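PDB 5DMH: uncharacterized protein conserved in bacteria from Cupriavidus necator, which catalyses the ATP-dependent phosphorylation of 3-oxo-tetronate to 3-oxo-tetronate 4-phosphate. Local coordinates for residues T58-G63 with R406-G411; G126-V131 with Q192-N197; L139-T144 with N248-T253; A237-L242 with I258-P263. One frame throughout, in Å; residues are numbered along the deposited sequence.

Contact 1. Residues T58-G63 with R406-G411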
loop_
_atom_site.group_PDB
_atom_site.type_symbol
_atom_site.label_atom_id
_atom_site.label_comp_id
_atom_site.label_asym_id
_atom_site.label_seq_id
_atom_site.Cartn_x
_atom_site.Cartn_y
_atom_site.Cartn_z
ATOM N N THR A 58 9.565 13.128 2.846
ATOM C CA THR A 58 8.178 12.706 2.768
ATOM C C THR A 58 7.573 12.533 4.137
ATOM O O THR A 58 8.222 12.014 5.027
ATOM C CB THR A 58 8.067 11.388 1.997
ATOM O OG1 THR A 58 8.568 11.568 0.670
ATOM C CG2 THR A 58 6.611 10.904 1.903
ATOM N N VAL A 59 6.334 12.999 4.300
ATOM C CA VAL A 59 5.553 12.719 5.499
ATOM C C VAL A 59 4.293 11.934 5.126
ATOM O O VAL A 59 3.598 12.263 4.162
ATOM C CB VAL A 59 5.175 14.012 6.248
ATOM C CG1 VAL A 59 4.111 13.726 7.320
ATOM C CG2 VAL A 59 6.423 14.651 6.875
ATOM N N GLN A 60 4.034 10.858 5.864
ATOM C CA GLN A 60 2.822 10.072 5.670
ATOM C C GLN A 60 1.823 10.459 6.750
ATOM O O GLN A 60 2.157 10.453 7.936
ATOM C CB GLN A 60 3.108 8.572 5.753
ATOM C CG GLN A 60 1.854 7.744 5.806
ATOM C CD GLN A 60 2.125 6.286 5.576
ATOM O OE1 GLN A 60 3.123 5.929 4.948
ATOM N NE2 GLN A 60 1.244 5.429 6.072
ATOM N N THR A 61 0.609 10.814 6.339
ATOM C CA THR A 61 -0.448 11.127 7.282
ATOM C C THR A 61 -1.464 10.006 7.265
ATOM O O THR A 61 -1.662 9.349 6.253
ATOM C CB THR A 61 -1.167 12.461 6.942
ATOM O OG1 THR A 61 -1.846 12.340 5.689
ATOM C CG2 THR A 61 -0.184 13.617 6.907
ATOM N N ILE A 62 -2.085 9.767 8.408
ATOM C CA ILE A 62 -3.128 8.777 8.506
ATOM C C ILE A 62 -4.413 9.551 8.322
ATOM O O ILE A 62 -4.820 10.298 9.199
ATOM C CB ILE A 62 -3.092 8.044 9.867
ATOM C CG1 ILE A 62 -1.736 7.404 10.090
ATOM C CG2 ILE A 62 -4.165 6.981 9.914
ATOM C CD1 ILE A 62 -1.284 6.481 8.949
ATOM N N GLY A 63 -5.002 9.440 7.131
ATOM C CA GLY A 63 -6.087 10.321 6.752
ATOM C C GLY A 63 -5.624 11.754 6.795
ATOM O O GLY A 63 -4.422 12.053 6.617
ATOM N N ARG A 406 -1.395 9.355 13.992
ATOM C CA ARG A 406 -1.766 10.465 13.119
ATOM C C ARG A 406 -0.850 10.630 11.900
ATOM O O ARG A 406 -1.281 11.128 10.855
ATOM C CB ARG A 406 -1.830 11.776 13.922
ATOM C CG ARG A 406 -2.993 11.808 14.915
ATOM C CD ARG A 406 -2.871 12.953 15.921
ATOM N NE ARG A 406 -3.847 12.814 17.003
ATOM C CZ ARG A 406 -3.985 13.666 18.016
ATOM N NH1 ARG A 406 -3.213 14.744 18.106
ATOM N NH2 ARG A 406 -4.901 13.438 18.947
ATOM N N ALA A 407 0.407 10.218 12.035
ATOM C CA ALA A 407 1.380 10.413 10.961
ATOM C C ALA A 407 2.595 9.550 11.245
ATOM O O ALA A 407 2.803 9.134 12.379
ATOM C CB ALA A 407 1.766 11.878 10.848
ATOM N N LEU A 408 3.370 9.267 10.204
ATOM C CA LEU A 408 4.543 8.411 10.293
ATOM C C LEU A 408 5.721 9.096 9.602
ATOM O O LEU A 408 5.562 9.762 8.558
ATOM C CB LEU A 408 4.289 7.062 9.625
ATOM C CG LEU A 408 3.273 6.144 10.298
ATOM C CD1 LEU A 408 2.998 4.913 9.469
ATOM C CD2 LEU A 408 3.763 5.784 11.680
ATOM N N ARG A 409 6.895 8.911 10.208
ATOM C CA ARG A 409 8.173 9.256 9.605
ATOM C C ARG A 409 8.766 7.985 8.990
ATOM O O ARG A 409 8.724 6.928 9.595
ATOM C CB ARG A 409 9.137 9.806 10.666
ATOM C CG ARG A 409 10.480 10.163 10.071
ATOM C CD ARG A 409 11.093 11.365 10.745
ATOM N NE ARG A 409 11.707 11.017 12.017
ATOM C CZ ARG A 409 13.021 10.917 12.228
ATOM N NH1 ARG A 409 13.892 11.128 11.249
ATOM N NH2 ARG A 409 13.470 10.603 13.436
ATOM N N ILE A 410 9.325 8.102 7.794
ATOM C CA ILE A 410 9.821 6.948 7.053
ATOM C C ILE A 410 11.301 6.699 7.320
ATOM O O ILE A 410 12.132 7.580 7.130
ATOM C CB ILE A 410 9.581 7.167 5.536
ATOM C CG1 ILE A 410 8.140 7.658 5.294
ATOM C CG2 ILE A 410 9.860 5.911 4.744
ATOM C CD1 ILE A 410 7.034 6.718 5.821
ATOM N N GLY A 411 11.625 5.505 7.790
ATOM C CA GLY A 411 13.005 5.141 8.041
ATOM C C GLY A 411 13.530 4.287 6.902
ATOM O O GLY A 411 13.105 4.447 5.748
HETATM O O HOH W 1 9.679 10.863 6.871
HETATM O O HOH W 2 -3.824 12.454 10.580
#
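An antiparallel strand pairing, centred on Q60 and L408, joins the sugar-binding N-terminal domain to the nucleotide-binding C-terminal domain of this kinase. Q60 and L408 form a hydrogen-bonded pair: L408 N reaches Q60 O at 2.8 Å, and the return bond from Q60 N to L408 O is longer, at 3.3 Å. A further backbone bond runs from I62 N to R406 O (2.9 Å). Between these two positions T61 and A407 make a non-hydrogen-bonded pair, their CA atoms only 4.2 Å apart. Beyond the direct bonds, one water links T58 O to I410 N and another links I62 O to R406 O. With CG anti to the backbone N (chi1 170°) and the chain extended, the Q60 side chain runs alongside that of L408, its NE2 3.9 Å from L408 CD1. It crosses I410 at about a right angle, OE1 standing 4.1 Å from I410 CD1. NE2 is buried by the contact and has no hydrogen-bond partner in the model. Helix 41-53 packs on the Q60 face through A44 and T45, strand 78-82 takes the other edge of strand 58-62, and L408 leans on T421 and T423 of strand 418-423.

Contact 2. Residues G126-V131 with Q192-N197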
loop_
_atom_site.group_PDB
_atom_site.type_symbol
_atom_site.label_atom_id
_atom_site.label_comp_id
_atom_site.label_asym_id
_atom_site.label_seq_id
_atom_site.Cartn_x
_atom_site.Cartn_y
_atom_site.Cartn_z
ATOM N N GLY A 126 -14.904 -1.557 -8.356
ATOM C CA GLY A 126 -13.931 -0.537 -8.000
ATOM C C GLY A 126 -12.817 -1.068 -7.134
ATOM O O GLY A 126 -12.760 -2.277 -6.893
ATOM N N ASN A 127 -11.914 -0.212 -6.673
ATOM C CA ASN A 127 -12.080 1.233 -6.656
ATOM C C ASN A 127 -11.052 2.007 -7.486
ATOM O O ASN A 127 -11.040 3.232 -7.451
ATOM C CB ASN A 127 -12.018 1.681 -5.192
ATOM C CG ASN A 127 -13.203 1.162 -4.387
ATOM O OD1 ASN A 127 -14.288 0.974 -4.933
ATOM N ND2 ASN A 127 -13.003 0.938 -3.082
ATOM N N ILE A 128 -10.193 1.301 -8.226
ATOM C CA ILE A 128 -9.144 1.970 -8.989
ATOM C C ILE A 128 -9.744 2.878 -10.069
ATOM O O ILE A 128 -9.397 4.070 -10.175
ATOM C CB ILE A 128 -8.137 0.955 -9.608
ATOM C CG1 ILE A 128 -7.450 0.159 -8.486
ATOM C CG2 ILE A 128 -7.141 1.686 -10.525
ATOM C CD1 ILE A 128 -6.599 -0.984 -8.973
ATOM N N GLY A 129 -10.667 2.328 -10.853
ATOM C CA GLY A 129 -11.349 3.107 -11.869
ATOM C C GLY A 129 -12.138 4.300 -11.328
ATOM O O GLY A 129 -11.968 5.425 -11.803
ATOM N N PRO A 130 -13.036 4.057 -10.366
ATOM C CA PRO A 130 -13.860 5.179 -9.889
ATOM C C PRO A 130 -13.032 6.289 -9.260
ATOM O O PRO A 130 -13.295 7.468 -9.554
ATOM C CB PRO A 130 -14.774 4.523 -8.858
ATOM C CG PRO A 130 -14.954 3.134 -9.378
ATOM C CD PRO A 130 -13.618 2.764 -9.970
ATOM N N VAL A 131 -12.008 5.934 -8.506
ATOM C CA VAL A 131 -11.165 6.946 -7.857
ATOM C C VAL A 131 -10.303 7.722 -8.870
ATOM O O VAL A 131 -10.284 8.957 -8.853
ATOM C CB VAL A 131 -10.308 6.370 -6.721
ATOM C CG1 VAL A 131 -9.280 7.366 -6.273
ATOM C CG2 VAL A 131 -11.187 5.983 -5.524
ATOM N N GLN A 192 -11.100 -1.348 -17.548
ATOM C CA GLN A 192 -12.261 -0.892 -18.330
ATOM C C GLN A 192 -13.562 -1.282 -17.622
ATOM O O GLN A 192 -14.520 -0.518 -17.598
ATOM C CB GLN A 192 -12.239 -1.442 -19.769
ATOM C CG GLN A 192 -13.329 -0.858 -20.677
ATOM C CD GLN A 192 -13.257 0.639 -20.797
ATOM O OE1 GLN A 192 -12.553 1.172 -21.658
ATOM N NE2 GLN A 192 -13.968 1.341 -19.917
ATOM N N ARG A 193 -13.571 -2.444 -16.969
ATOM C CA ARG A 193 -14.815 -2.923 -16.349
ATOM C C ARG A 193 -15.274 -2.073 -15.179
ATOM O O ARG A 193 -16.470 -2.040 -14.842
ATOM C CB ARG A 193 -14.679 -4.373 -15.920
ATOM C CG ARG A 193 -14.886 -5.331 -17.050
ATOM C CD ARG A 193 -15.185 -6.720 -16.540
ATOM N NE ARG A 193 -13.965 -7.397 -16.161
ATOM C CZ ARG A 193 -13.325 -8.304 -16.900
ATOM N NH1 ARG A 193 -13.798 -8.681 -18.083
ATOM N NH2 ARG A 193 -12.201 -8.854 -16.429
ATOM N N GLN A 194 -14.335 -1.369 -14.575
ATOM C CA GLN A 194 -14.633 -0.529 -13.438
ATOM C C GLN A 194 -14.502 0.967 -13.786
ATOM O O GLN A 194 -14.395 1.817 -12.898
ATOM C CB GLN A 194 -13.748 -0.914 -12.259
ATOM C CG GLN A 194 -12.275 -0.836 -12.506
ATOM C CD GLN A 194 -11.461 -1.266 -11.300
ATOM O OE1 GLN A 194 -11.356 -0.544 -10.333
ATOM N NE2 GLN A 194 -10.838 -2.441 -11.388
ATOM N N SER A 195 -14.507 1.271 -15.081
ATOM C CA SER A 195 -14.331 2.647 -15.572
ATOM C C SER A 195 -15.449 3.021 -16.536
ATOM O O SER A 195 -15.871 2.208 -17.355
ATOM C CB SER A 195 -12.980 2.834 -16.288
ATOM O OG SER A 195 -11.882 2.465 -15.477
ATOM N N LYS A 196 -15.936 4.253 -16.415
ATOM C CA LYS A 196 -16.993 4.774 -17.289
ATOM C C LYS A 196 -16.469 5.235 -18.660
ATOM O O LYS A 196 -17.143 5.118 -19.679
ATOM C CB LYS A 196 -17.708 5.944 -16.595
ATOM C CG LYS A 196 -18.367 5.571 -15.292
ATOM C CD LYS A 196 -19.442 6.575 -14.890
ATOM C CE LYS A 196 -19.907 6.342 -13.457
ATOM N NZ LYS A 196 -18.956 6.958 -12.475
ATOM N N ASN A 197 -15.238 5.715 -18.659
ATOM C CA ASN A 197 -14.607 6.304 -19.817
ATOM C C ASN A 197 -13.548 5.380 -20.446
ATOM O O ASN A 197 -13.153 4.357 -19.862
ATOM C CB ASN A 197 -13.988 7.647 -19.414
ATOM C CG ASN A 197 -15.048 8.700 -19.082
ATOM O OD1 ASN A 197 -16.108 8.723 -19.685
ATOM N ND2 ASN A 197 -14.766 9.552 -18.115
#
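Q194, G129 and G126 bury most of the surface where the loop just after helix 187-193 meets the start of helix 128-139, within the sugar-binding N-terminal domain. The Q194 side chain reaches into the first turn of helix 128-139, where G129 N donates to OE1 at 3.0 Å. That bond is almost straight (175° at the hydrogen), although the donor stands above the plane of the amide rather than on a lone pair. CG of Q194 sits between its own backbone N and carbonyl carbon (chi1 58°), and from there the extended chain carries OE1 across to the helix. G126, followed by a cis peptide to N127, brings its CA to 3.5 Å from the same OE1. Lacking a side chain, G129 comes close enough for its CA to make a CH...O contact with Q194 O at 3.5 Å. P130 CD lies 3.2 Å from Q194 O. S122 accepts from NE2, which probably helps fix how the Q194 amide is turned. The N-cap residue N127 makes no capping bond, its ND2 being bonded to S85 O and I88 O; a buried glutamine oxygen instead serves a first-turn N-H, and the helix end would probably polarise that carbonyl.

Contact 3. Residues L139-T144 with N248-T253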
loop_
_atom_site.group_PDB
_atom_site.type_symbol
_atom_site.label_atom_id
_atom_site.label_comp_id
_atom_site.label_asym_id
_atom_site.label_seq_id
_atom_site.Cartn_x
_atom_site.Cartn_y
_atom_site.Cartn_z
ATOM N N LEU A 139 -9.390 17.409 -11.035
ATOM C CA LEU A 139 -8.222 18.132 -11.533
ATOM C C LEU A 139 -8.444 18.780 -12.920
ATOM O O LEU A 139 -7.570 19.490 -13.414
ATOM C CB LEU A 139 -7.051 17.154 -11.626
ATOM C CG LEU A 139 -5.847 17.105 -10.670
ATOM C CD1 LEU A 139 -5.848 18.028 -9.487
ATOM C CD2 LEU A 139 -5.578 15.669 -10.222
ATOM N N ASP A 140 -9.599 18.508 -13.539
ATOM C CA ASP A 140 -9.894 18.929 -14.908
ATOM C C ASP A 140 -8.809 18.467 -15.897
ATOM O O ASP A 140 -8.349 19.233 -16.750
ATOM C CB ASP A 140 -10.068 20.440 -15.009
ATOM C CG ASP A 140 -10.617 20.869 -16.358
ATOM O OD1 ASP A 140 -11.431 20.126 -16.955
ATOM O OD2 ASP A 140 -10.231 21.944 -16.833
ATOM N N SER A 141 -8.419 17.207 -15.762
ATOM C CA SER A 141 -7.427 16.581 -16.633
ATOM C C SER A 141 -8.095 15.462 -17.419
ATOM O O SER A 141 -8.933 14.744 -16.880
ATOM C CB SER A 141 -6.277 16.014 -15.808
ATOM O OG SER A 141 -5.264 15.504 -16.654
ATOM N N ASP A 142 -7.689 15.280 -18.679
ATOM C CA ASP A 142 -8.337 14.311 -19.535
ATOM C C ASP A 142 -7.577 13.007 -19.708
ATOM O O ASP A 142 -7.997 12.150 -20.497
ATOM C CB ASP A 142 -8.648 14.933 -20.916
ATOM C CG ASP A 142 -7.400 15.243 -21.739
ATOM O OD1 ASP A 142 -6.282 14.847 -21.352
ATOM O OD2 ASP A 142 -7.546 15.888 -22.806
ATOM N N PHE A 143 -6.508 12.818 -18.944
ATOM C CA PHE A 143 -5.683 11.614 -19.109
ATOM C C PHE A 143 -4.769 11.295 -17.941
ATOM O O PHE A 143 -4.126 12.177 -17.387
ATOM C CB PHE A 143 -4.797 11.773 -20.339
ATOM C CG PHE A 143 -3.909 10.592 -20.612
ATOM C CD1 PHE A 143 -4.362 9.549 -21.381
ATOM C CD2 PHE A 143 -2.612 10.532 -20.101
ATOM C CE1 PHE A 143 -3.547 8.464 -21.646
ATOM C CE2 PHE A 143 -1.789 9.458 -20.374
ATOM C CZ PHE A 143 -2.262 8.419 -21.147
ATOM N N THR A 144 -4.662 10.015 -17.615
ATOM C CA THR A 144 -3.578 9.569 -16.737
ATOM C C THR A 144 -3.136 8.196 -17.151
ATOM O O THR A 144 -3.777 7.574 -17.990
ATOM C CB THR A 144 -3.968 9.567 -15.255
ATOM O OG1 THR A 144 -2.790 9.384 -14.480
ATOM C CG2 THR A 144 -4.955 8.478 -14.955
ATOM N N ASN A 248 4.536 16.302 -17.078
ATOM C CA ASN A 248 3.518 17.328 -17.325
ATOM C C ASN A 248 2.083 16.924 -16.967
ATOM O O ASN A 248 1.152 17.687 -17.214
ATOM C CB ASN A 248 3.528 17.708 -18.821
ATOM C CG ASN A 248 2.940 16.604 -19.729
ATOM O OD1 ASN A 248 3.039 15.406 -19.433
ATOM N ND2 ASN A 248 2.335 17.016 -20.841
ATOM N N LEU A 249 1.892 15.723 -16.425
ATOM C CA LEU A 249 0.559 15.290 -16.021
ATOM C C LEU A 249 0.250 15.696 -14.579
ATOM O O LEU A 249 1.062 15.475 -13.684
ATOM C CB LEU A 249 0.400 13.782 -16.171
ATOM C CG LEU A 249 0.450 13.172 -17.568
ATOM C CD1 LEU A 249 0.211 11.649 -17.477
ATOM C CD2 LEU A 249 -0.542 13.846 -18.494
ATOM N N PRO A 250 -0.927 16.312 -14.354
ATOM C CA PRO A 250 -1.425 16.600 -13.008
ATOM C C PRO A 250 -1.546 15.346 -12.129
ATOM O O PRO A 250 -1.323 15.431 -10.904
ATOM C CB PRO A 250 -2.818 17.179 -13.276
ATOM C CG PRO A 250 -2.772 17.709 -14.645
ATOM C CD PRO A 250 -1.772 16.913 -15.402
ATOM N N LEU A 251 -1.935 14.221 -12.735
ATOM C CA LEU A 251 -2.181 12.958 -12.007
ATOM C C LEU A 251 -1.455 11.778 -12.656
ATOM O O LEU A 251 -1.499 11.599 -13.874
ATOM C CB LEU A 251 -3.683 12.633 -11.985
ATOM C CG LEU A 251 -4.112 11.397 -11.217
ATOM C CD1 LEU A 251 -3.873 11.528 -9.708
ATOM C CD2 LEU A 251 -5.581 11.029 -11.510
ATOM N N ILE A 252 -0.770 10.998 -11.826
ATOM C CA ILE A 252 -0.149 9.753 -12.222
ATOM C C ILE A 252 -0.687 8.682 -11.251
ATOM O O ILE A 252 -0.827 8.966 -10.072
ATOM C CB ILE A 252 1.408 9.849 -12.124
ATOM C CG1 ILE A 252 1.935 10.854 -13.161
ATOM C CG2 ILE A 252 2.032 8.485 -12.355
ATOM C CD1 ILE A 252 3.340 11.333 -12.929
ATOM N N THR A 253 -1.008 7.488 -11.762
ATOM C CA THR A 253 -1.516 6.389 -10.937
ATOM C C THR A 253 -0.750 5.082 -11.141
ATOM O O THR A 253 -0.217 4.786 -12.223
ATOM C CB THR A 253 -3.018 6.135 -11.127
ATOM O OG1 THR A 253 -3.261 5.162 -12.159
ATOM C CG2 THR A 253 -3.798 7.442 -11.394
HETATM O O HOH W 3 -3.398 13.907 -15.340
#
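The ring of P250 fits a hollow between L139 and S141, touching each with a different ring atom. Its CB lies 4.0 Å from L139 CG, while its CG meets the hydroxyl end of S141, 3.9 Å from S141 OG. L139 also sends its CD2 methyl across the base of L251, at 4.0 Å from L251 CB and about at right angles to that side chain. One residue before P250, L249 fills the angle between F143 and T144: its CD1 comes in at the edge of the F143 ring, near the ring plane and 4.0 Å from CD2. The shape of the receiving surface follows from the fold. Helix 128-139 ends in a Schellman motif at D140, and the chain then bends back into strand 144-147, the parallel neighbour of strand 251-254 in the sugar-binding N-terminal domain. The bend curls around residues 249-251, and a water occupies its inside, bonded to S141 OG, F143 O and L251 N. T144 closes the curl with a direct bond, its OG1 donating to L251 O at 2.6 Å from well above the carbonyl plane. With OG1 anti to the backbone N (chi1 -168°), the hydroxyl faces that carbonyl while the methyl turns elsewhere: T144 CG2 packs against T253 CG2 at 3.9 Å, the two side chains crossing about perpendicularly. L135 and L136 of helix 128-139 press on L251, and I218 of helix 211-223 touches F143.

Contact 4. Residues A237-L242 with I258-P263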
loop_
_atom_site.group_PDB
_atom_site.type_symbol
_atom_site.label_atom_id
_atom_site.label_comp_id
_atom_site.label_asym_id
_atom_site.label_seq_id
_atom_site.Cartn_x
_atom_site.Cartn_y
_atom_site.Cartn_z
ATOM N N ALA A 237 14.110 0.694 -15.856
ATOM C CA ALA A 237 14.371 1.694 -16.882
ATOM C C ALA A 237 13.061 2.212 -17.501
ATOM O O ALA A 237 12.917 3.408 -17.734
ATOM C CB ALA A 237 15.305 1.159 -17.957
ATOM N N ASP A 238 12.106 1.313 -17.761
ATOM C CA ASP A 238 10.828 1.731 -18.305
ATOM C C ASP A 238 10.105 2.626 -17.307
ATOM O O ASP A 238 9.487 3.597 -17.701
ATOM C CB ASP A 238 9.932 0.532 -18.675
ATOM C CG ASP A 238 10.324 -0.125 -19.966
ATOM O OD1 ASP A 238 11.217 0.390 -20.710
ATOM O OD2 ASP A 238 9.714 -1.172 -20.267
ATOM N N LEU A 239 10.216 2.331 -16.010
ATOM C CA LEU A 239 9.547 3.145 -15.000
ATOM C C LEU A 239 10.105 4.577 -14.970
ATOM O O LEU A 239 9.348 5.559 -14.838
ATOM C CB LEU A 239 9.633 2.465 -13.631
ATOM C CG LEU A 239 8.726 1.234 -13.446
ATOM C CD1 LEU A 239 9.046 0.559 -12.141
ATOM C CD2 LEU A 239 7.253 1.603 -13.518
ATOM N N PHE A 240 11.424 4.717 -15.117
ATOM C CA PHE A 240 12.018 6.037 -15.140
ATOM C C PHE A 240 11.597 6.772 -16.415
ATOM O O PHE A 240 11.340 7.981 -16.379
ATOM C CB PHE A 240 13.541 5.994 -15.030
ATOM C CG PHE A 240 14.037 5.760 -13.622
ATOM C CD1 PHE A 240 14.153 6.817 -12.734
ATOM C CD2 PHE A 240 14.396 4.495 -13.203
ATOM C CE1 PHE A 240 14.619 6.614 -11.440
ATOM C CE2 PHE A 240 14.863 4.286 -11.912
ATOM C CZ PHE A 240 14.971 5.349 -11.039
ATOM N N THR A 241 11.525 6.044 -17.520
ATOM C CA THR A 241 11.050 6.631 -18.784
ATOM C C THR A 241 9.613 7.178 -18.652
ATOM O O THR A 241 9.309 8.282 -19.103
ATOM C CB THR A 241 11.107 5.591 -19.916
ATOM O OG1 THR A 241 12.474 5.258 -20.162
ATOM C CG2 THR A 241 10.446 6.123 -21.203
ATOM N N LEU A 242 8.740 6.390 -18.041
ATOM C CA LEU A 242 7.354 6.791 -17.850
ATOM C C LEU A 242 7.261 8.033 -16.944
ATOM O O LEU A 242 6.549 8.987 -17.253
ATOM C CB LEU A 242 6.546 5.612 -17.283
ATOM C CG LEU A 242 6.202 4.473 -18.265
ATOM C CD1 LEU A 242 5.796 3.213 -17.506
ATOM C CD2 LEU A 242 5.101 4.907 -19.210
ATOM N N ILE A 258 6.034 3.448 -10.149
ATOM C CA ILE A 258 5.815 4.560 -11.078
ATOM C C ILE A 258 6.321 5.892 -10.497
ATOM O O ILE A 258 6.492 6.877 -11.230
ATOM C CB ILE A 258 4.350 4.652 -11.515
ATOM C CG1 ILE A 258 4.202 5.558 -12.736
ATOM C CG2 ILE A 258 3.453 5.204 -10.402
ATOM C CD1 ILE A 258 5.051 5.124 -13.951
ATOM N N ALA A 259 6.557 5.929 -9.185
ATOM C CA ALA A 259 7.075 7.142 -8.525
ATOM C C ALA A 259 8.580 7.279 -8.601
ATOM O O ALA A 259 9.126 8.346 -8.275
ATOM C CB ALA A 259 6.648 7.190 -7.069
ATOM N N LEU A 260 9.262 6.203 -9.004
ATOM C CA LEU A 260 10.726 6.180 -9.008
ATOM C C LEU A 260 11.356 7.441 -9.589
ATOM O O LEU A 260 12.321 7.998 -9.030
ATOM C CB LEU A 260 11.217 4.957 -9.798
ATOM C CG LEU A 260 11.149 3.642 -9.029
ATOM C CD1 LEU A 260 11.488 2.489 -9.957
ATOM C CD2 LEU A 260 12.114 3.635 -7.852
ATOM N N GLY A 261 10.838 7.872 -10.740
ATOM C CA GLY A 261 11.422 8.966 -11.479
ATOM C C GLY A 261 10.842 10.348 -11.202
ATOM O O GLY A 261 11.245 11.319 -11.849
ATOM N N LEU A 262 9.886 10.452 -10.279
ATOM C CA LEU A 262 9.205 11.742 -10.094
ATOM C C LEU A 262 10.107 12.766 -9.401
ATOM O O LEU A 262 10.137 13.934 -9.781
ATOM C CB LEU A 262 7.866 11.551 -9.384
ATOM C CG LEU A 262 6.909 10.624 -10.150
ATOM C CD1 LEU A 262 5.598 10.451 -9.407
ATOM C CD2 LEU A 262 6.678 11.100 -11.577
ATOM N N PRO A 263 10.873 12.338 -8.390
ATOM C CA PRO A 263 11.795 13.320 -7.792
ATOM C C PRO A 263 12.768 13.915 -8.788
ATOM O O PRO A 263 13.054 15.108 -8.751
ATOM C CB PRO A 263 12.537 12.486 -6.738
ATOM C CG PRO A 263 11.560 11.455 -6.349
ATOM C CD PRO A 263 10.868 11.075 -7.636
HETATM O O HOH W 4 8.819 7.068 -12.586
#
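L239 and L242 of helix 236-245 press against I258 and L260 to form the tight half of this contact, while F240 on the same helix lies at its exposed margin. In the buried half, methyl meets methyl where L239 CD1 touches L260 CD1 at 3.8 Å. The other branch of L239, CD2, leans over the backbone of I258. I258 holds its CG1 anti to the backbone N (chi1 -165°), and this carries CD1 out to L242, 3.7 Å from L242 CB, where the two side chains cross about at right angles. Strand 144-147 lies against this core through C147, which touches L239, L242 and I258.

Toward solvent the fit changes character. The F240 ring lies across L260, whose CB sits over one face in a CH-pi contact, 4.2 Å from the centroid and displaced toward the rim. Along the ring, CE1 comes to 3.6 Å from L260 O and CD1 to 3.7 Å from G261 CA, so the phenyl group follows the backbone of the type I turn from A259 to L262. A single water takes three bonds between the helix and the turn: it donates to L239 O and to I258 O (2.7 Å) and accepts from G261 N.

No direct hydrogen bond crosses between these segments. Cohesion therefore comes from apolar packing, and the polar link between the helix and the turn is made through water, which pairs two carbonyls and an amide that do not bond directly to each other.

How the contacts relate
Contact 1 stands apart: it is partly buried and joins the two domains by backbone pairing, whereas contacts 2, 3 and 4 are buried and lie within the sugar-binding domain. Contacts 2 and 3 involve opposite ends of helix 128-139, its start gripped by a glutamine amide and its exit combining apolar packing with a water held by polar atoms. Contacts 3 and 4 touch directly, I252 lying against I258 and L262, so strand 251-254 of contact 3 also packs on the 258-263 side of contact 4. The chemistry shifts from strand hydrogen bonds in contact 1, through a side-chain-to-helix bond in contact 2 and mixed packing in contact 3, to apolar packing with one bridging water in contact 4.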